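Local coordinates for uncharacterized protein (Chondromyces crocatus, PDB 6I86) that is of unknown function but is encoded in the crocagin gene cluster and so probably takes part in making that ribosomal peptide natural product, at residues Ala8-Pro13 with Leu105-Leu110; Leu19-Ser24 with Val96-Asp101. One frame throughout, in Å; residues are numbered along the deposited sequence.

Contact 1 of 2, residues Ala8-Pro13 with Leu105-Leu110; sequences AEIILP and LNRHVL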
loop_
_atom_site.group_PDB
_atom_site.type_symbol
_atom_site.label_atom_id
_atom_site.label_comp_id
_atom_site.label_asym_id
_atom_site.label_seq_id
_atom_site.Cartn_x
_atom_site.Cartn_y
_atom_site.Cartn_z
ATOM N N ALA A 8 10.695 -3.444 -1.426
ATOM C CA ALA A 8 10.161 -4.662 -0.835
ATOM C C ALA A 8 8.807 -4.967 -1.462
ATOM O O ALA A 8 8.120 -4.079 -1.976
ATOM C CB ALA A 8 10.028 -4.551 0.689
ATOM N N GLU A 9 8.433 -6.244 -1.414
ATOM C CA GLU A 9 7.148 -6.700 -1.921
ATOM C C GLU A 9 6.397 -7.442 -0.827
ATOM O O GLU A 9 6.999 -8.162 -0.024
ATOM C CB GLU A 9 7.306 -7.625 -3.138
ATOM C CG GLU A 9 7.919 -6.971 -4.361
ATOM C CD GLU A 9 8.146 -7.963 -5.482
ATOM O OE1 GLU A 9 7.648 -9.104 -5.374
ATOM O OE2 GLU A 9 8.824 -7.607 -6.469
ATOM N N ILE A 10 5.079 -7.260 -0.803
ATOM C CA ILE A 10 4.199 -8.022 0.070
ATOM C C ILE A 10 3.130 -8.689 -0.782
ATOM O O ILE A 10 2.728 -8.180 -1.834
ATOM C CB ILE A 10 3.546 -7.153 1.168
ATOM C CG1 ILE A 10 2.678 -6.056 0.550
ATOM C CG2 ILE A 10 4.607 -6.553 2.081
ATOM C CD1 ILE A 10 1.899 -5.254 1.570
ATOM N N ILE A 11 2.674 -9.849 -0.319
ATOM C CA ILE A 11 1.559 -10.567 -0.922
ATOM C C ILE A 11 0.534 -10.795 0.176
ATOM O O ILE A 11 0.839 -11.435 1.189
ATOM C CB ILE A 11 1.998 -11.899 -1.547
ATOM C CG1 ILE A 11 3.103 -11.677 -2.580
ATOM C CG2 ILE A 11 0.813 -12.604 -2.182
ATOM C CD1 ILE A 11 3.636 -12.959 -3.174
ATOM N N LEU A 12 -0.670 -10.264 -0.012
ATOM C CA LEU A 12 -1.694 -10.387 1.015
ATOM C C LEU A 12 -3.058 -10.538 0.357
ATOM O O LEU A 12 -3.249 -10.081 -0.774
ATOM C CB LEU A 12 -1.704 -9.178 1.966
ATOM C CG LEU A 12 -1.348 -7.745 1.551
ATOM C CD1 LEU A 12 -1.948 -7.330 0.216
ATOM C CD2 LEU A 12 -1.805 -6.800 2.649
ATOM N N PRO A 13 -4.006 -11.171 1.039
ATOM C CA PRO A 13 -5.381 -11.187 0.531
ATOM C C PRO A 13 -6.116 -9.906 0.890
ATOM O O PRO A 13 -5.798 -9.228 1.869
ATOM C CB PRO A 13 -5.999 -12.393 1.246
ATOM C CG PRO A 13 -5.282 -12.427 2.567
ATOM C CD PRO A 13 -3.871 -11.934 2.291
ATOM N N LEU A 105 -3.214 -7.045 10.849
ATOM C CA LEU A 105 -2.171 -7.650 10.023
ATOM C C LEU A 105 -0.793 -7.120 10.398
ATOM O O LEU A 105 0.138 -7.898 10.638
ATOM C CB LEU A 105 -2.466 -7.407 8.543
ATOM C CG LEU A 105 -1.901 -8.455 7.580
ATOM C CD1 LEU A 105 -2.489 -9.826 7.869
ATOM C CD2 LEU A 105 -2.153 -8.059 6.132
ATOM N N ASN A 106 -0.648 -5.795 10.468
ATOM C CA ASN A 106 0.594 -5.154 10.897
ATOM C C ASN A 106 1.781 -5.669 10.085
ATOM O O ASN A 106 2.834 -6.025 10.616
ATOM C CB ASN A 106 0.812 -5.355 12.399
ATOM C CG ASN A 106 1.976 -4.550 12.934
ATOM O OD1 ASN A 106 2.251 -3.445 12.464
ATOM N ND2 ASN A 106 2.672 -5.102 13.919
ATOM N N ARG A 107 1.588 -5.722 8.771
ATOM C CA ARG A 107 2.586 -6.281 7.871
ATOM C C ARG A 107 3.650 -5.232 7.573
ATOM O O ARG A 107 3.358 -4.205 6.952
ATOM C CB ARG A 107 1.923 -6.759 6.582
ATOM C CG ARG A 107 2.896 -7.321 5.564
ATOM C CD ARG A 107 3.307 -8.742 5.919
ATOM N NE ARG A 107 2.157 -9.608 6.166
ATOM C CZ ARG A 107 1.503 -10.272 5.216
ATOM N NH1 ARG A 107 1.885 -10.172 3.951
ATOM N NH2 ARG A 107 0.468 -11.037 5.532
ATOM N N HIS A 108 4.879 -5.490 8.011
ATOM C CA HIS A 108 5.963 -4.552 7.757
ATOM C C HIS A 108 6.269 -4.494 6.267
ATOM O O HIS A 108 6.464 -5.527 5.619
ATOM C CB HIS A 108 7.216 -4.946 8.533
ATOM C CG HIS A 108 8.357 -3.996 8.344
ATOM N ND1 HIS A 108 9.638 -4.413 8.051
ATOM C CD2 HIS A 108 8.406 -2.643 8.394
ATOM C CE1 HIS A 108 10.426 -3.360 7.936
ATOM N NE2 HIS A 108 9.703 -2.272 8.140
ATOM N N VAL A 109 6.310 -3.282 5.725
ATOM C CA VAL A 109 6.602 -3.051 4.315
ATOM C C VAL A 109 8.026 -2.543 4.130
ATOM O O VAL A 109 8.864 -3.214 3.521
ATOM C CB VAL A 109 5.579 -2.076 3.694
ATOM C CG1 VAL A 109 5.910 -1.845 2.246
ATOM C CG2 VAL A 109 4.159 -2.601 3.858
ATOM N N LEU A 110 8.316 -1.354 4.649
ATOM C CA LEU A 110 9.635 -0.755 4.583
ATOM C C LEU A 110 9.820 0.136 5.801
ATOM O O LEU A 110 8.850 0.656 6.359
ATOM C CB LEU A 110 9.822 0.069 3.297
ATOM C CG LEU A 110 10.073 -0.632 1.961
ATOM C CD1 LEU A 110 10.131 0.382 0.824
ATOM C CD2 LEU A 110 11.357 -1.444 2.016
HETATM O O HOH W 1 -0.180 -13.067 3.507
#
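Ala-8 turns its CB into the other strand, 3.3 Å from the carbonyl O of Val-109 and 3.6 Å from CD2 of Leu-110, at a classic beta bulge where Val-109 and Leu-110 both face Leu-95. Ile-10 presents two branches: CG2 lies 4.0 Å from CG of Arg-107, the two side chains running past each other in opposite directions, while CD1 meets CG2 of Val-109, the side chains crossing at about a right angle. At Ile-11 it is the backbone that matters. The Arg-107 chain bends at chi2 (79°) and chi3 (51°), and its NH1 gives Ile-11 O a fairly straight hydrogen bond (3.2 Å, 159°); the acceptor lies in the guanidinium plane, but the donor stands well above the carbonyl plane. A water donates to the same oxygen and accepts from NH2 of Arg-107. Leu-12 ends the row, its CD2 3.7 Å from CD2 of Leu-105. An alanine in place of Arg-107 would probably leave Ile-11 O without its direct donor and the water without its NH2 partner. The contact thus joins two sheets through packed aliphatic groups, with one hydrogen bond and its bridging water at the border, where a probably charged guanidinium meets a neutral carbonyl.

Contact 2 of 2, residues Leu19-Ser24 with Val96-Asp101; sequences LFFDAS and VACTTD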
loop_
_atom_site.group_PDB
_atom_site.type_symbol
_atom_site.label_atom_id
_atom_site.label_comp_id
_atom_site.label_asym_id
_atom_site.label_seq_id
_atom_site.Cartn_x
_atom_site.Cartn_y
_atom_site.Cartn_z
ATOM N N LEU A 19 -4.479 -1.059 3.102
ATOM C CA LEU A 19 -4.191 0.207 3.765
ATOM C C LEU A 19 -2.722 0.275 4.151
ATOM O O LEU A 19 -2.192 -0.659 4.759
ATOM C CB LEU A 19 -5.075 0.384 5.004
ATOM C CG LEU A 19 -6.581 0.262 4.770
ATOM C CD1 LEU A 19 -7.319 0.152 6.096
ATOM C CD2 LEU A 19 -7.108 1.435 3.954
ATOM N N PHE A 20 -2.073 1.385 3.803
ATOM C CA PHE A 20 -0.675 1.637 4.122
ATOM C C PHE A 20 -0.593 2.802 5.095
ATOM O O PHE A 20 -1.258 3.820 4.901
ATOM C CB PHE A 20 0.139 1.975 2.870
ATOM C CG PHE A 20 0.550 0.781 2.064
ATOM C CD1 PHE A 20 -0.230 -0.359 2.028
ATOM C CD2 PHE A 20 1.726 0.802 1.341
ATOM C CE1 PHE A 20 0.155 -1.454 1.283
ATOM C CE2 PHE A 20 2.113 -0.287 0.600
ATOM C CZ PHE A 20 1.328 -1.418 0.568
ATOM N N PHE A 21 0.235 2.664 6.129
ATOM C CA PHE A 21 0.299 3.695 7.157
ATOM C C PHE A 21 1.548 3.504 8.003
ATOM O O PHE A 21 2.182 2.443 7.985
ATOM C CB PHE A 21 -0.949 3.676 8.049
ATOM C CG PHE A 21 -1.377 2.293 8.457
ATOM C CD1 PHE A 21 -0.890 1.713 9.620
ATOM C CD2 PHE A 21 -2.259 1.566 7.672
ATOM C CE1 PHE A 21 -1.288 0.439 9.994
ATOM C CE2 PHE A 21 -2.650 0.287 8.038
ATOM C CZ PHE A 21 -2.165 -0.275 9.199
ATOM N N ASP A 22 1.888 4.552 8.749
ATOM C CA ASP A 22 2.969 4.464 9.718
ATOM C C ASP A 22 2.564 3.539 10.857
ATOM O O ASP A 22 1.394 3.480 11.244
ATOM C CB ASP A 22 3.316 5.851 10.255
ATOM C CG ASP A 22 4.603 5.864 11.056
ATOM O OD1 ASP A 22 4.571 5.470 12.239
ATOM O OD2 ASP A 22 5.647 6.268 10.504
ATOM N N ALA A 23 3.545 2.812 11.396
ATOM C CA ALA A 23 3.255 1.842 12.447
ATOM C C ALA A 23 2.667 2.508 13.684
ATOM O O ALA A 23 1.941 1.862 14.448
ATOM C CB ALA A 23 4.523 1.073 12.810
ATOM N N SER A 24 2.967 3.786 13.900
ATOM C CA SER A 24 2.459 4.531 15.044
ATOM C C SER A 24 1.067 5.104 14.810
ATOM O O SER A 24 0.496 5.694 15.733
ATOM C CB SER A 24 3.427 5.663 15.403
ATOM O OG SER A 24 3.460 6.647 14.383
ATOM N N VAL A 96 3.781 0.176 7.341
ATOM C CA VAL A 96 3.138 -1.117 7.531
ATOM C C VAL A 96 1.807 -1.124 6.791
ATOM O O VAL A 96 1.289 -0.084 6.378
ATOM C CB VAL A 96 2.918 -1.455 9.020
ATOM C CG1 VAL A 96 4.228 -1.408 9.782
ATOM C CG2 VAL A 96 1.930 -0.493 9.624
ATOM N N ALA A 97 1.244 -2.322 6.648
ATOM C CA ALA A 97 0.045 -2.517 5.851
ATOM C C ALA A 97 -0.951 -3.402 6.586
ATOM O O ALA A 97 -0.570 -4.303 7.339
ATOM C CB ALA A 97 0.379 -3.139 4.490
ATOM N N CYS A 98 -2.235 -3.128 6.356
ATOM C CA CYS A 98 -3.316 -3.987 6.814
ATOM C C CYS A 98 -4.406 -3.986 5.749
ATOM O O CYS A 98 -4.263 -3.371 4.688
ATOM C CB CYS A 98 -3.842 -3.533 8.180
ATOM S SG CYS A 98 -5.122 -2.267 8.124
ATOM N N THR A 99 -5.492 -4.704 6.024
ATOM C CA THR A 99 -6.685 -4.682 5.192
ATOM C C THR A 99 -7.896 -4.494 6.093
ATOM O O THR A 99 -7.816 -4.644 7.314
ATOM C CB THR A 99 -6.842 -5.968 4.361
ATOM O OG1 THR A 99 -7.327 -7.023 5.199
ATOM C CG2 THR A 99 -5.516 -6.388 3.730
ATOM N N THR A 100 -9.032 -4.154 5.483
ATOM C CA THR A 100 -10.272 -4.132 6.247
ATOM C C THR A 100 -10.739 -5.533 6.616
ATOM O O THR A 100 -11.628 -5.668 7.464
ATOM C CB THR A 100 -11.371 -3.398 5.473
ATOM O OG1 THR A 100 -11.463 -3.927 4.145
ATOM C CG2 THR A 100 -11.069 -1.906 5.407
ATOM N N ASP A 101 -10.159 -6.570 6.007
ATOM C CA ASP A 101 -10.443 -7.941 6.413
ATOM C C ASP A 101 -9.612 -8.346 7.627
ATOM O O ASP A 101 -10.102 -9.064 8.507
ATOM C CB ASP A 101 -10.186 -8.903 5.250
ATOM C CG ASP A 101 -10.997 -8.561 4.014
ATOM O OD1 ASP A 101 -12.205 -8.277 4.157
ATOM O OD2 ASP A 101 -10.436 -8.591 2.897
#
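Phe-21 lays its ring across the neighbouring strand: CE1 comes within 3.4 Å of CG2 of Val-96, while the carbonyl O of Val-96 lies over the centre of one face, 4.0 Å above the plane. Cys-98 meets the same ring at its edge, with SG 3.6 Å from CE2, a sulfur-aromatic contact. The first torsion of Phe-21 (chi1 44°) sets CG between the backbone N and the carbonyl carbon. CE2 and CZ are the ring atoms nearest the sulfur. Leu-19 adds its CD1, 3.8 Å from SG of Cys-98. From the other side of the sheet, Phe-20 brings CE1 to 3.6 Å from CB of Ala-97.

Four backbone hydrogen bonds set this register. Leu-19 and Cys-98 exchange two, Leu-19 N to Cys-98 O being 2.8 Å, and Phe-21 and Val-96 exchange two more, with Phe-20 and Ala-97 forming the non-hydrogen-bonded pair between them. Where the first strand ends, Asp-22 OD1 accepts from both N and OG of Ser-24, the backbone bond making an Asx turn, and also bonds Ser-92 OG. Farther out, Ile-27 and Leu-51 pack on Leu-19 and Phe-21. The arrangement is that of two central neighbours in a four-stranded antiparallel sheet, with apolar side chains packed on both faces.

Contact 2 lies within one sheet, whereas contact 1 joins that sheet to the five-stranded one containing strand 4-14. Their centres are about 9 Å apart, and contact 2 is nested inside the chain loop that contact 1 closes. Strands 94-99 and 107-111 are neighbours, and a probable hydrogen bond of 2.8 Å between Arg-107 O and Ala-97 N links the two contacts directly. Ile-10 reaches past its own contact to touch Phe-20 and Ala-97, so the face of contact 2 bearing those two residues also packs against strand 4-14. Farther along, Pro-13 O approaches CG2 of Thr-99 at 3.4 Å.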